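Local coordinates for protein aldehyde dehydrogenase (Trypanosoma brucei, PDB 5NNO) that probably oxidises aldehydes with NAD+ as the electron acceptor, and is captured with the dinucleotide and a benzoxaborole aldehyde bound, at residues 197-202 and 222-227; 218-223 and 439-444; 391-396 and 431-436. All coordinates share one frame; numbering follows the deposited sequence.

Contact 1 (197-202 and 222-227). With NAD (nicotinamide-adenine-dinucleotide), chain C.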
loop_
_atom_site.group_PDB
_atom_site.type_symbol
_atom_site.label_atom_id
_atom_site.label_comp_id
_atom_site.label_asym_id
_atom_site.label_seq_id
_atom_site.Cartn_x
_atom_site.Cartn_y
_atom_site.Cartn_z
ATOM N N ILE A 197 -9.784 2.459 2.626
ATOM C CA ILE A 197 -10.082 3.712 3.288
ATOM C C ILE A 197 -9.068 4.723 2.773
ATOM O O ILE A 197 -7.871 4.429 2.706
ATOM C CB ILE A 197 -9.994 3.665 4.833
ATOM C CG1 ILE A 197 -11.063 2.756 5.398
ATOM C CG2 ILE A 197 -10.161 5.077 5.431
ATOM C CD1 ILE A 197 -10.818 2.366 6.842
ATOM N N LEU A 198 -9.555 5.900 2.393
ATOM C CA LEU A 198 -8.679 7.035 2.151
ATOM C C LEU A 198 -8.972 8.101 3.196
ATOM O O LEU A 198 -10.116 8.564 3.348
ATOM C CB LEU A 198 -8.830 7.601 0.735
ATOM C CG LEU A 198 -7.703 8.595 0.381
ATOM C CD1 LEU A 198 -7.509 8.683 -1.126
ATOM C CD2 LEU A 198 -7.871 9.989 0.982
ATOM N N TYR A 199 -7.933 8.475 3.929
ATOM C CA TYR A 199 -8.087 9.417 5.017
ATOM C C TYR A 199 -7.142 10.585 4.811
ATOM O O TYR A 199 -5.979 10.386 4.470
ATOM C CB TYR A 199 -7.871 8.734 6.353
ATOM C CG TYR A 199 -7.624 9.660 7.494
ATOM C CD1 TYR A 199 -8.660 10.337 8.110
ATOM C CD2 TYR A 199 -6.333 9.889 7.939
ATOM C CE1 TYR A 199 -8.430 11.207 9.151
ATOM C CE2 TYR A 199 -6.086 10.755 8.997
ATOM C CZ TYR A 199 -7.146 11.398 9.609
ATOM O OH TYR A 199 -6.883 12.276 10.653
ATOM N N THR A 200 -7.676 11.791 5.003
ATOM C CA THR A 200 -6.902 12.995 5.065
ATOM C C THR A 200 -7.159 13.574 6.445
ATOM O O THR A 200 -8.292 13.564 6.908
ATOM C CB THR A 200 -7.334 13.960 3.950
ATOM O OG1 THR A 200 -7.196 13.309 2.682
ATOM C CG2 THR A 200 -6.473 15.219 3.956
ATOM N N GLY A 201 -6.094 14.067 7.082
ATOM C CA GLY A 201 -6.138 14.588 8.456
ATOM C C GLY A 201 -4.817 14.443 9.218
ATOM O O GLY A 201 -3.759 14.281 8.622
ATOM N N SER A 202 -4.892 14.514 10.539
ATOM C CA SER A 202 -3.727 14.443 11.409
ATOM C C SER A 202 -3.219 12.993 11.616
ATOM O O SER A 202 -4.011 12.020 11.651
ATOM C CB SER A 202 -4.076 15.028 12.775
ATOM O OG SER A 202 -4.829 14.111 13.542
ATOM N N LEU A 222 -3.282 7.139 3.549
ATOM C CA LEU A 222 -3.294 8.117 4.630
ATOM C C LEU A 222 -2.584 9.382 4.142
ATOM O O LEU A 222 -1.394 9.362 3.841
ATOM C CB LEU A 222 -2.606 7.564 5.896
ATOM C CG LEU A 222 -3.021 6.217 6.550
ATOM C CD1 LEU A 222 -2.175 6.031 7.790
ATOM C CD2 LEU A 222 -4.486 6.130 6.926
ATOM N N GLU A 223 -3.336 10.474 4.060
ATOM C CA GLU A 223 -2.839 11.750 3.551
ATOM C C GLU A 223 -2.639 12.732 4.687
ATOM O O GLU A 223 -3.603 13.344 5.148
ATOM C CB GLU A 223 -3.835 12.332 2.543
ATOM C CG GLU A 223 -3.888 11.553 1.251
ATOM C CD GLU A 223 -2.656 11.754 0.401
ATOM O OE1 GLU A 223 -1.961 12.771 0.613
ATOM O OE2 GLU A 223 -2.396 10.875 -0.468
ATOM N N LEU A 224 -1.396 12.872 5.136
ATOM C CA LEU A 224 -1.102 13.526 6.423
ATOM C C LEU A 224 -0.173 14.750 6.270
ATOM O O LEU A 224 0.012 15.278 5.176
ATOM C CB LEU A 224 -0.552 12.495 7.415
ATOM C CG LEU A 224 -1.287 11.134 7.384
ATOM C CD1 LEU A 224 -0.512 10.088 8.177
ATOM C CD2 LEU A 224 -2.695 11.307 7.914
ATOM N N GLY A 225 0.373 15.229 7.380
ATOM C CA GLY A 225 1.223 16.395 7.361
ATOM C C GLY A 225 2.557 16.248 8.048
ATOM O O GLY A 225 3.115 15.158 8.151
ATOM N N GLY A 226 3.024 17.382 8.557
ATOM C CA GLY A 226 4.386 17.585 8.991
ATOM C C GLY A 226 4.827 18.974 8.579
ATOM O O GLY A 226 4.035 19.794 8.095
ATOM N N LYS A 227 6.103 19.255 8.759
ATOM C CA LYS A 227 6.611 20.596 8.556
ATOM C C LYS A 227 7.385 20.657 7.261
ATOM O O LYS A 227 8.555 20.339 7.234
ATOM C CB LYS A 227 7.482 20.992 9.743
ATOM C CG LYS A 227 6.760 20.918 11.081
ATOM C CD LYS A 227 7.728 21.035 12.247
ATOM C CE LYS A 227 8.312 22.434 12.357
ATOM N NZ LYS A 227 7.297 23.489 12.624
HETATM P PA NAD C . -9.102 16.645 11.564
HETATM O O1A NAD C . -8.750 16.536 13.035
HETATM O O2A NAD C . -10.225 17.536 11.063
HETATM O O5B NAD C . -9.379 15.137 11.046
HETATM C C5B NAD C . -9.907 14.830 9.752
HETATM C C4B NAD C . -11.105 13.881 9.839
HETATM O O4B NAD C . -10.919 12.971 10.934
HETATM C C3B NAD C . -12.456 14.580 10.043
HETATM O O3B NAD C . -13.421 14.123 9.082
HETATM C C2B NAD C . -12.888 14.210 11.447
HETATM O O2B NAD C . -14.301 13.998 11.532
HETATM C C1B NAD C . -12.111 12.922 11.716
HETATM N N9A NAD C . -11.785 12.680 13.144
HETATM C C8A NAD C . -11.357 13.554 14.085
HETATM N N7A NAD C . -11.193 12.924 15.285
HETATM C C5A NAD C . -11.516 11.626 15.101
HETATM C C6A NAD C . -11.571 10.399 15.923
HETATM N N6A NAD C . -11.232 10.452 17.215
HETATM N N1A NAD C . -11.968 9.241 15.355
HETATM C C2A NAD C . -12.313 9.174 14.055
HETATM N N3A NAD C . -12.286 10.250 13.246
HETATM C C4A NAD C . -11.907 11.475 13.699
HETATM O O3 NAD C . -7.756 17.105 10.822
HETATM P PN NAD C . -7.036 18.463 11.311
HETATM O O1N NAD C . -6.287 18.203 12.601
HETATM O O2N NAD C . -8.041 19.583 11.303
HETATM O O5D NAD C . -5.946 18.626 10.135
HETATM C C5D NAD C . -4.734 17.932 10.396
HETATM C C4D NAD C . -3.847 17.682 9.202
HETATM O O4D NAD C . -4.498 17.368 7.972
HETATM C C3D NAD C . -3.002 18.894 8.911
HETATM O O3D NAD C . -1.880 18.858 9.787
HETATM C C2D NAD C . -2.664 18.711 7.449
HETATM O O2D NAD C . -1.255 18.591 7.284
HETATM C C1D NAD C . -3.434 17.448 7.027
HETATM N N1N NAD C . -3.878 17.549 5.640
HETATM C C2N NAD C . -3.304 16.783 4.685
HETATM C C3N NAD C . -3.695 16.900 3.345
HETATM C C7N NAD C . -3.096 16.073 2.242
HETATM O O7N NAD C . -3.795 15.787 1.286
HETATM N N7N NAD C . -1.829 15.666 2.308
HETATM C C4N NAD C . -4.690 17.814 3.020
HETATM C C5N NAD C . -5.264 18.580 4.018
HETATM C C6N NAD C . -4.837 18.433 5.327
#

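Contact 2 (218-223 and 439-444). With NAD (nicotinamide-adenine-dinucleotide), chain C.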
loop_
_atom_site.group_PDB
_atom_site.type_symbol
_atom_site.label_atom_id
_atom_site.label_comp_id
_atom_site.label_asym_id
_atom_site.label_seq_id
_atom_site.Cartn_x
_atom_site.Cartn_y
_atom_site.Cartn_z
ATOM N N THR A 218 -8.350 -3.816 6.199
ATOM C CA THR A 218 -8.617 -2.890 5.109
ATOM C C THR A 218 -7.370 -2.060 4.742
ATOM O O THR A 218 -6.803 -1.373 5.607
ATOM C CB THR A 218 -9.755 -1.943 5.479
ATOM O OG1 THR A 218 -10.940 -2.700 5.657
ATOM C CG2 THR A 218 -10.007 -0.910 4.413
ATOM N N PRO A 219 -6.960 -2.092 3.452
ATOM C CA PRO A 219 -5.832 -1.232 3.064
ATOM C C PRO A 219 -6.217 0.261 3.170
ATOM O O PRO A 219 -7.346 0.640 2.827
ATOM C CB PRO A 219 -5.534 -1.643 1.608
ATOM C CG PRO A 219 -6.814 -2.244 1.114
ATOM C CD PRO A 219 -7.460 -2.888 2.315
ATOM N N VAL A 220 -5.259 1.044 3.674
ATOM C CA VAL A 220 -5.410 2.459 3.917
ATOM C C VAL A 220 -4.484 3.215 2.994
ATOM O O VAL A 220 -3.400 2.720 2.641
ATOM C CB VAL A 220 -5.120 2.876 5.377
ATOM C CG1 VAL A 220 -6.168 2.326 6.319
ATOM C CG2 VAL A 220 -3.737 2.475 5.832
ATOM N N THR A 221 -4.967 4.383 2.577
ATOM C CA THR A 221 -4.183 5.444 2.017
ATOM C C THR A 221 -4.382 6.662 2.965
ATOM O O THR A 221 -5.501 7.127 3.168
ATOM C CB THR A 221 -4.624 5.766 0.570
ATOM O OG1 THR A 221 -4.206 4.701 -0.295
ATOM C CG2 THR A 221 -4.002 7.076 0.076
ATOM N N LEU A 222 -3.282 7.139 3.549
ATOM C CA LEU A 222 -3.294 8.117 4.630
ATOM C C LEU A 222 -2.584 9.382 4.142
ATOM O O LEU A 222 -1.394 9.362 3.841
ATOM C CB LEU A 222 -2.606 7.564 5.896
ATOM C CG LEU A 222 -3.021 6.217 6.550
ATOM C CD1 LEU A 222 -2.175 6.031 7.790
ATOM C CD2 LEU A 222 -4.486 6.130 6.926
ATOM N N GLU A 223 -3.336 10.474 4.060
ATOM C CA GLU A 223 -2.839 11.750 3.551
ATOM C C GLU A 223 -2.639 12.732 4.687
ATOM O O GLU A 223 -3.603 13.344 5.148
ATOM C CB GLU A 223 -3.835 12.332 2.543
ATOM C CG GLU A 223 -3.888 11.553 1.251
ATOM C CD GLU A 223 -2.656 11.754 0.401
ATOM O OE1 GLU A 223 -1.961 12.771 0.613
ATOM O OE2 GLU A 223 -2.396 10.875 -0.468
ATOM N N SER A 439 4.115 11.843 7.377
ATOM C CA SER A 439 3.338 12.516 6.321
ATOM C C SER A 439 2.355 11.595 5.522
ATOM O O SER A 439 1.455 12.093 4.829
ATOM C CB SER A 439 4.253 13.296 5.377
ATOM O OG SER A 439 4.990 12.467 4.516
ATOM N N GLY A 440 2.522 10.284 5.609
ATOM C CA GLY A 440 1.472 9.345 5.182
ATOM C C GLY A 440 1.938 8.135 4.419
ATOM O O GLY A 440 3.118 7.908 4.263
ATOM N N MET A 441 0.994 7.372 3.911
ATOM C CA MET A 441 1.322 6.251 3.012
ATOM C C MET A 441 0.313 6.161 1.866
ATOM O O MET A 441 -0.870 6.490 2.018
ATOM C CB MET A 441 1.380 4.926 3.782
ATOM C CG MET A 441 0.061 4.545 4.442
ATOM S SD MET A 441 0.118 3.010 5.337
ATOM C CE MET A 441 1.100 3.476 6.753
ATOM N N GLY A 442 0.805 5.739 0.707
ATOM C CA GLY A 442 -0.010 5.722 -0.485
ATOM C C GLY A 442 -0.030 7.074 -1.172
ATOM O O GLY A 442 0.482 8.073 -0.653
ATOM N N ALA A 443 -0.612 7.075 -2.369
ATOM C CA ALA A 443 -0.704 8.244 -3.192
ATOM C C ALA A 443 -1.944 8.152 -4.107
ATOM O O ALA A 443 -2.496 7.077 -4.317
ATOM C CB ALA A 443 0.579 8.413 -3.986
ATOM N N TYR A 444 -2.396 9.304 -4.585
ATOM C CA TYR A 444 -3.544 9.389 -5.465
ATOM C C TYR A 444 -3.435 10.614 -6.385
ATOM O O TYR A 444 -2.384 11.270 -6.400
ATOM C CB TYR A 444 -4.842 9.326 -4.639
ATOM C CG TYR A 444 -5.343 10.578 -3.934
ATOM C CD1 TYR A 444 -4.630 11.156 -2.891
ATOM C CD2 TYR A 444 -6.590 11.130 -4.256
ATOM C CE1 TYR A 444 -5.108 12.290 -2.233
ATOM C CE2 TYR A 444 -7.076 12.248 -3.596
ATOM C CZ TYR A 444 -6.337 12.825 -2.583
ATOM O OH TYR A 444 -6.824 13.923 -1.923
HETATM P PA NAD C . -9.102 16.645 11.564
HETATM O O1A NAD C . -8.750 16.536 13.035
HETATM O O2A NAD C . -10.225 17.536 11.063
HETATM O O5B NAD C . -9.379 15.137 11.046
HETATM C C5B NAD C . -9.907 14.830 9.752
HETATM C C4B NAD C . -11.105 13.881 9.839
HETATM O O4B NAD C . -10.919 12.971 10.934
HETATM C C3B NAD C . -12.456 14.580 10.043
HETATM O O3B NAD C . -13.421 14.123 9.082
HETATM C C2B NAD C . -12.888 14.210 11.447
HETATM O O2B NAD C . -14.301 13.998 11.532
HETATM C C1B NAD C . -12.111 12.922 11.716
HETATM N N9A NAD C . -11.785 12.680 13.144
HETATM C C8A NAD C . -11.357 13.554 14.085
HETATM N N7A NAD C . -11.193 12.924 15.285
HETATM C C5A NAD C . -11.516 11.626 15.101
HETATM C C6A NAD C . -11.571 10.399 15.923
HETATM N N6A NAD C . -11.232 10.452 17.215
HETATM N N1A NAD C . -11.968 9.241 15.355
HETATM C C2A NAD C . -12.313 9.174 14.055
HETATM N N3A NAD C . -12.286 10.250 13.246
HETATM C C4A NAD C . -11.907 11.475 13.699
HETATM O O3 NAD C . -7.756 17.105 10.822
HETATM P PN NAD C . -7.036 18.463 11.311
HETATM O O1N NAD C . -6.287 18.203 12.601
HETATM O O2N NAD C . -8.041 19.583 11.303
HETATM O O5D NAD C . -5.946 18.626 10.135
HETATM C C5D NAD C . -4.734 17.932 10.396
HETATM C C4D NAD C . -3.847 17.682 9.202
HETATM O O4D NAD C . -4.498 17.368 7.972
HETATM C C3D NAD C . -3.002 18.894 8.911
HETATM O O3D NAD C . -1.880 18.858 9.787
HETATM C C2D NAD C . -2.664 18.711 7.449
HETATM O O2D NAD C . -1.255 18.591 7.284
HETATM C C1D NAD C . -3.434 17.448 7.027
HETATM N N1N NAD C . -3.878 17.549 5.640
HETATM C C2N NAD C . -3.304 16.783 4.685
HETATM C C3N NAD C . -3.695 16.900 3.345
HETATM C C7N NAD C . -3.096 16.073 2.242
HETATM O O7N NAD C . -3.795 15.787 1.286
HETATM N N7N NAD C . -1.829 15.666 2.308
HETATM C C4N NAD C . -4.690 17.814 3.020
HETATM C C5N NAD C . -5.264 18.580 4.018
HETATM C C6N NAD C . -4.837 18.433 5.327
#

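Contact 3 (391-396 and 431-436). Unlike the reference sequence in segment 391-396: Ala-394 (reference Ser). With NAD (nicotinamide-adenine-dinucleotide), chain C.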
loop_
_atom_site.group_PDB
_atom_site.type_symbol
_atom_site.label_atom_id
_atom_site.label_comp_id
_atom_site.label_asym_id
_atom_site.label_seq_id
_atom_site.Cartn_x
_atom_site.Cartn_y
_atom_site.Cartn_z
ATOM N N LYS A 391 9.469 12.932 8.389
ATOM C CA LYS A 391 9.486 13.095 6.956
ATOM C C LYS A 391 8.255 13.917 6.562
ATOM O O LYS A 391 7.131 13.568 6.944
ATOM C CB LYS A 391 9.476 11.751 6.235
ATOM C CG LYS A 391 10.733 10.928 6.481
ATOM C CD LYS A 391 10.449 9.442 6.335
ATOM C CE LYS A 391 11.654 8.580 6.625
ATOM N NZ LYS A 391 11.813 7.511 5.614
ATOM N N PRO A 392 8.483 15.048 5.847
ATOM C CA PRO A 392 7.396 15.919 5.576
ATOM C C PRO A 392 6.750 15.587 4.258
ATOM O O PRO A 392 7.394 15.028 3.379
ATOM C CB PRO A 392 8.092 17.309 5.478
ATOM C CG PRO A 392 9.419 17.006 4.916
ATOM C CD PRO A 392 9.732 15.561 5.268
ATOM N N LEU A 393 5.491 15.985 4.134
ATOM C CA LEU A 393 4.751 15.890 2.887
ATOM C C LEU A 393 5.431 16.562 1.696
ATOM O O LEU A 393 5.432 16.016 0.590
ATOM C CB LEU A 393 3.358 16.491 3.086
ATOM C CG LEU A 393 2.317 16.282 1.985
ATOM C CD1 LEU A 393 1.904 14.823 1.867
ATOM C CD2 LEU A 393 1.109 17.136 2.308
ATOM N N ALA A 394 6.001 17.752 1.908
ATOM C CA ALA A 394 6.612 18.516 0.819
ATOM C C ALA A 394 7.951 19.059 1.229
ATOM O O ALA A 394 8.160 19.380 2.382
ATOM C CB ALA A 394 5.703 19.651 0.396
ATOM N N LEU A 395 8.869 19.113 0.276
ATOM C CA LEU A 395 10.172 19.723 0.484
ATOM C C LEU A 395 10.396 20.628 -0.686
ATOM O O LEU A 395 10.176 20.233 -1.839
ATOM C CB LEU A 395 11.306 18.680 0.557
ATOM C CG LEU A 395 12.729 19.220 0.647
ATOM C CD1 LEU A 395 12.925 20.040 1.918
ATOM C CD2 LEU A 395 13.748 18.106 0.578
ATOM N N TYR A 396 10.843 21.838 -0.389
ATOM C CA TYR A 396 11.037 22.879 -1.395
ATOM C C TYR A 396 12.480 23.359 -1.359
ATOM O O TYR A 396 13.056 23.527 -0.286
ATOM C CB TYR A 396 10.096 24.046 -1.131
ATOM C CG TYR A 396 8.631 23.649 -1.112
ATOM C CD1 TYR A 396 8.057 23.067 -2.218
ATOM C CD2 TYR A 396 7.816 23.885 0.002
ATOM C CE1 TYR A 396 6.735 22.707 -2.222
ATOM C CE2 TYR A 396 6.487 23.522 0.008
ATOM C CZ TYR A 396 5.950 22.939 -1.110
ATOM O OH TYR A 396 4.625 22.582 -1.149
ATOM N N LEU A 431 1.558 13.337 -11.655
ATOM C CA LEU A 431 2.387 13.029 -10.472
ATOM C C LEU A 431 1.494 12.403 -9.414
ATOM O O LEU A 431 0.344 12.820 -9.269
ATOM C CB LEU A 431 3.054 14.277 -9.876
ATOM C CG LEU A 431 4.059 15.074 -10.741
ATOM C CD1 LEU A 431 4.725 16.224 -9.998
ATOM C CD2 LEU A 431 5.124 14.164 -11.336
ATOM N N PRO A 432 2.001 11.414 -8.664
ATOM C CA PRO A 432 1.209 10.994 -7.498
ATOM C C PRO A 432 1.346 12.012 -6.364
ATOM O O PRO A 432 2.360 12.699 -6.261
ATOM C CB PRO A 432 1.826 9.653 -7.084
ATOM C CG PRO A 432 3.061 9.483 -7.902
ATOM C CD PRO A 432 3.292 10.714 -8.734
ATOM N N PHE A 433 0.308 12.085 -5.540
ATOM C CA PHE A 433 0.277 12.988 -4.409
ATOM C C PHE A 433 0.094 12.132 -3.188
ATOM O O PHE A 433 -0.864 11.385 -3.101
ATOM C CB PHE A 433 -0.856 14.029 -4.502
ATOM C CG PHE A 433 -0.759 15.080 -3.441
ATOM C CD1 PHE A 433 0.214 16.072 -3.528
ATOM C CD2 PHE A 433 -1.594 15.050 -2.332
ATOM C CE1 PHE A 433 0.345 17.011 -2.533
ATOM C CE2 PHE A 433 -1.468 15.999 -1.330
ATOM C CZ PHE A 433 -0.494 16.978 -1.431
ATOM N N GLY A 434 1.016 12.270 -2.248
ATOM C CA GLY A 434 1.037 11.454 -1.065
ATOM C C GLY A 434 2.271 11.689 -0.228
ATOM O O GLY A 434 3.240 12.318 -0.682
ATOM N N GLY A 435 2.212 11.187 1.002
ATOM C CA GLY A 435 3.262 11.318 1.972
ATOM C C GLY A 435 4.184 10.135 2.087
ATOM O O GLY A 435 4.186 9.258 1.224
ATOM N N VAL A 436 4.978 10.139 3.154
ATOM C CA VAL A 436 5.870 9.028 3.556
ATOM C C VAL A 436 6.205 9.208 5.042
ATOM O O VAL A 436 6.206 10.331 5.496
ATOM C CB VAL A 436 7.138 8.971 2.685
ATOM C CG1 VAL A 436 7.958 10.242 2.806
ATOM C CG2 VAL A 436 7.971 7.745 3.007
HETATM P PA NAD C . -9.102 16.645 11.564
HETATM O O1A NAD C . -8.750 16.536 13.035
HETATM O O2A NAD C . -10.225 17.536 11.063
HETATM O O5B NAD C . -9.379 15.137 11.046
HETATM C C5B NAD C . -9.907 14.830 9.752
HETATM C C4B NAD C . -11.105 13.881 9.839
HETATM O O4B NAD C . -10.919 12.971 10.934
HETATM C C3B NAD C . -12.456 14.580 10.043
HETATM O O3B NAD C . -13.421 14.123 9.082
HETATM C C2B NAD C . -12.888 14.210 11.447
HETATM O O2B NAD C . -14.301 13.998 11.532
HETATM C C1B NAD C . -12.111 12.922 11.716
HETATM N N9A NAD C . -11.785 12.680 13.144
HETATM C C8A NAD C . -11.357 13.554 14.085
HETATM N N7A NAD C . -11.193 12.924 15.285
HETATM C C5A NAD C . -11.516 11.626 15.101
HETATM C C6A NAD C . -11.571 10.399 15.923
HETATM N N6A NAD C . -11.232 10.452 17.215
HETATM N N1A NAD C . -11.968 9.241 15.355
HETATM C C2A NAD C . -12.313 9.174 14.055
HETATM N N3A NAD C . -12.286 10.250 13.246
HETATM C C4A NAD C . -11.907 11.475 13.699
HETATM O O3 NAD C . -7.756 17.105 10.822
HETATM P PN NAD C . -7.036 18.463 11.311
HETATM O O1N NAD C . -6.287 18.203 12.601
HETATM O O2N NAD C . -8.041 19.583 11.303
HETATM O O5D NAD C . -5.946 18.626 10.135
HETATM C C5D NAD C . -4.734 17.932 10.396
HETATM C C4D NAD C . -3.847 17.682 9.202
HETATM O O4D NAD C . -4.498 17.368 7.972
HETATM C C3D NAD C . -3.002 18.894 8.911
HETATM O O3D NAD C . -1.880 18.858 9.787
HETATM C C2D NAD C . -2.664 18.711 7.449
HETATM O O2D NAD C . -1.255 18.591 7.284
HETATM C C1D NAD C . -3.434 17.448 7.027
HETATM N N1N NAD C . -3.878 17.549 5.640
HETATM C C2N NAD C . -3.304 16.783 4.685
HETATM C C3N NAD C . -3.695 16.900 3.345
HETATM C C7N NAD C . -3.096 16.073 2.242
HETATM O O7N NAD C . -3.795 15.787 1.286
HETATM N N7N NAD C . -1.829 15.666 2.308
HETATM C C4N NAD C . -4.690 17.814 3.020
HETATM C C5N NAD C . -5.264 18.580 4.018
HETATM C C6N NAD C . -4.837 18.433 5.327
#

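Contact 1 (197-202 and 222-227)
Tyr-199 and Thr-200 pair in parallel with Leu-222 and Glu-223 where strands 196-200 and 220-223 lie side by side, the two strands of a beta-alpha-beta unit crossed over by helix 203-215 in the Rossmann-like NAD-binding domain of an aldehyde dehydrogenase. Two backbone hydrogen bonds set the register. Glu-223 N gives a nearly straight one of 2.7 Å to Tyr-199 O, and Gly-201 N returns a longer one to Glu-223 O. CA-H groups of Leu-222 and Thr-200 lean on the same two carbonyls.

Apolar contacts gather on the face of Tyr-199 and Leu-222. The Tyr-199 side chain extends with CG anti to the backbone N (chi1 163°), and Leu-224 crosses it at about a right angle, CD2 lying 3.6 Å from Tyr-199 CE2. Leu-224 CD2 also reaches Gly-201 O at 3.2 Å. Beyond the ring, Tyr-199 OH donates to a lone pair of Ser-202 O, tying the tyrosine to the turn that starts the helix, where Ser-202 OG caps Val-205 N. On the other face Thr-200 OG1 rests against Glu-223 CB, 3.5 Å away.

NAD is held at the strand ends. Its adenosine ribose O4B meets the edge of the Tyr-199 ring in plane, while Gly-225 CA approaches O2D of the nicotinamide ribose. The carboxamide N7N makes two weak hydrogen bonds, to Glu-223 OE1 and to Leu-224 O; Glu-223 is the predicted active-site glutamate. Thr-200 CG2, swung anti to its own backbone N, lies over the face of the nicotinamide ring, close to its centre and 3.3 Å from NAD C4N, the carbon that takes up hydride when NAD+ is reduced.

Contact 2 (218-223 and 439-444)
Leu-222 and Met-441 form an antiparallel hydrogen-bonded pair that adds the short strand 440-441 to the edge of strand 220-223. Leu-222 N donates to Met-441 O at 2.9 Å; the return bond, from Met-441 N to Leu-222 O, is weak, with an angle of 135° at the hydrogen. Leu-222 O also receives the CA-H of Gly-440, 3.2 Å from CA to O. Met-441 O, besides its N-H donor, has Thr-221 CA and the Thr-221 CG2 methyl close by, whereas Thr-221 OG1 is satisfied by His-196 NE2. Ser-439 OG bonds to Val-436 O.

On the face of Leu-222 and Met-441, the two side chains lie side by side, pointing the same way. Met-441 CG sits between the backbone N and the carbonyl carbon (chi1 61°), and the extended chi2 carries SD to 3.9 Å from Val-220 CG2. Leu-217 of the second subunit packs on both Leu-222 and Met-441. At the other face the bent Glu-223 chain sends OE2 to the edge of the Tyr-444 ring, 3.3 Å from CD1, carboxylate and ring planes 60° apart.

A distant segment thus adds an antiparallel strand beside strand 220-223 and brings Tyr-444 against the predicted active-site glutamate, an arrangement consistent with the catalytic site of an aldehyde dehydrogenase.

Contact 3 (391-396 and 431-436)
Leu-393 and Gly-435 bring their backbones nearest, CA to CA 4.9 Å, yet no hydrogen bond joins segment 391-396, which runs into a strand, to the irregular loop 431-436. The loop passes through Gly-434 and Gly-435, and the contact is made by side chains, from both segments, and by loop backbone atoms.

Leu-393 makes the largest single contribution. With CG anti to the backbone N (chi1 -169°), its two methyls divide the work: CD1 sits against the peptide between the glycines, 3.8 Å from Gly-435 N, while CD2 touches Phe-433 CZ at 4.1 Å, the two side chains crossing at about a right angle. Leu-393 CD2 also lies 3.3 Å from the carboxamide N7N of NAD. That carboxamide meets the edge of the Phe-433 ring, with O7N 3.5 Å from CE2. Farther along, Lys-391 CB rests on Val-436 O and CG1, and its NZ bonds to Leu-118 O of the second subunit.

Leu-393 also touches Ser-259, the predicted active-site position that is altered in this structure. Together Leu-393 and Phe-433 form an apolar wall beside the nicotinamide end of the NAD pocket in the aldehyde dehydrogenase active site.

How the contacts relate
All three contacts are largely buried, with Gly-442 of contact 2 the exposed exception. Contacts 1 and 2 share strand 220-223, one pairing it in parallel with its beta-alpha-beta partner and the other adding an antiparallel strand, so both are backbone-bonded. Contact 3 has no such bonds across it and relies on apolar side chains around a glycine-containing loop. The three converge on NAD. Contact 3 packs against contact 1, where Leu-393 CD2 lies 3.6 Å from Leu-224 O, and Phe-433 N probably bonds to Tyr-444 O, linking contact 3 to contact 2. Each also touches the second subunit.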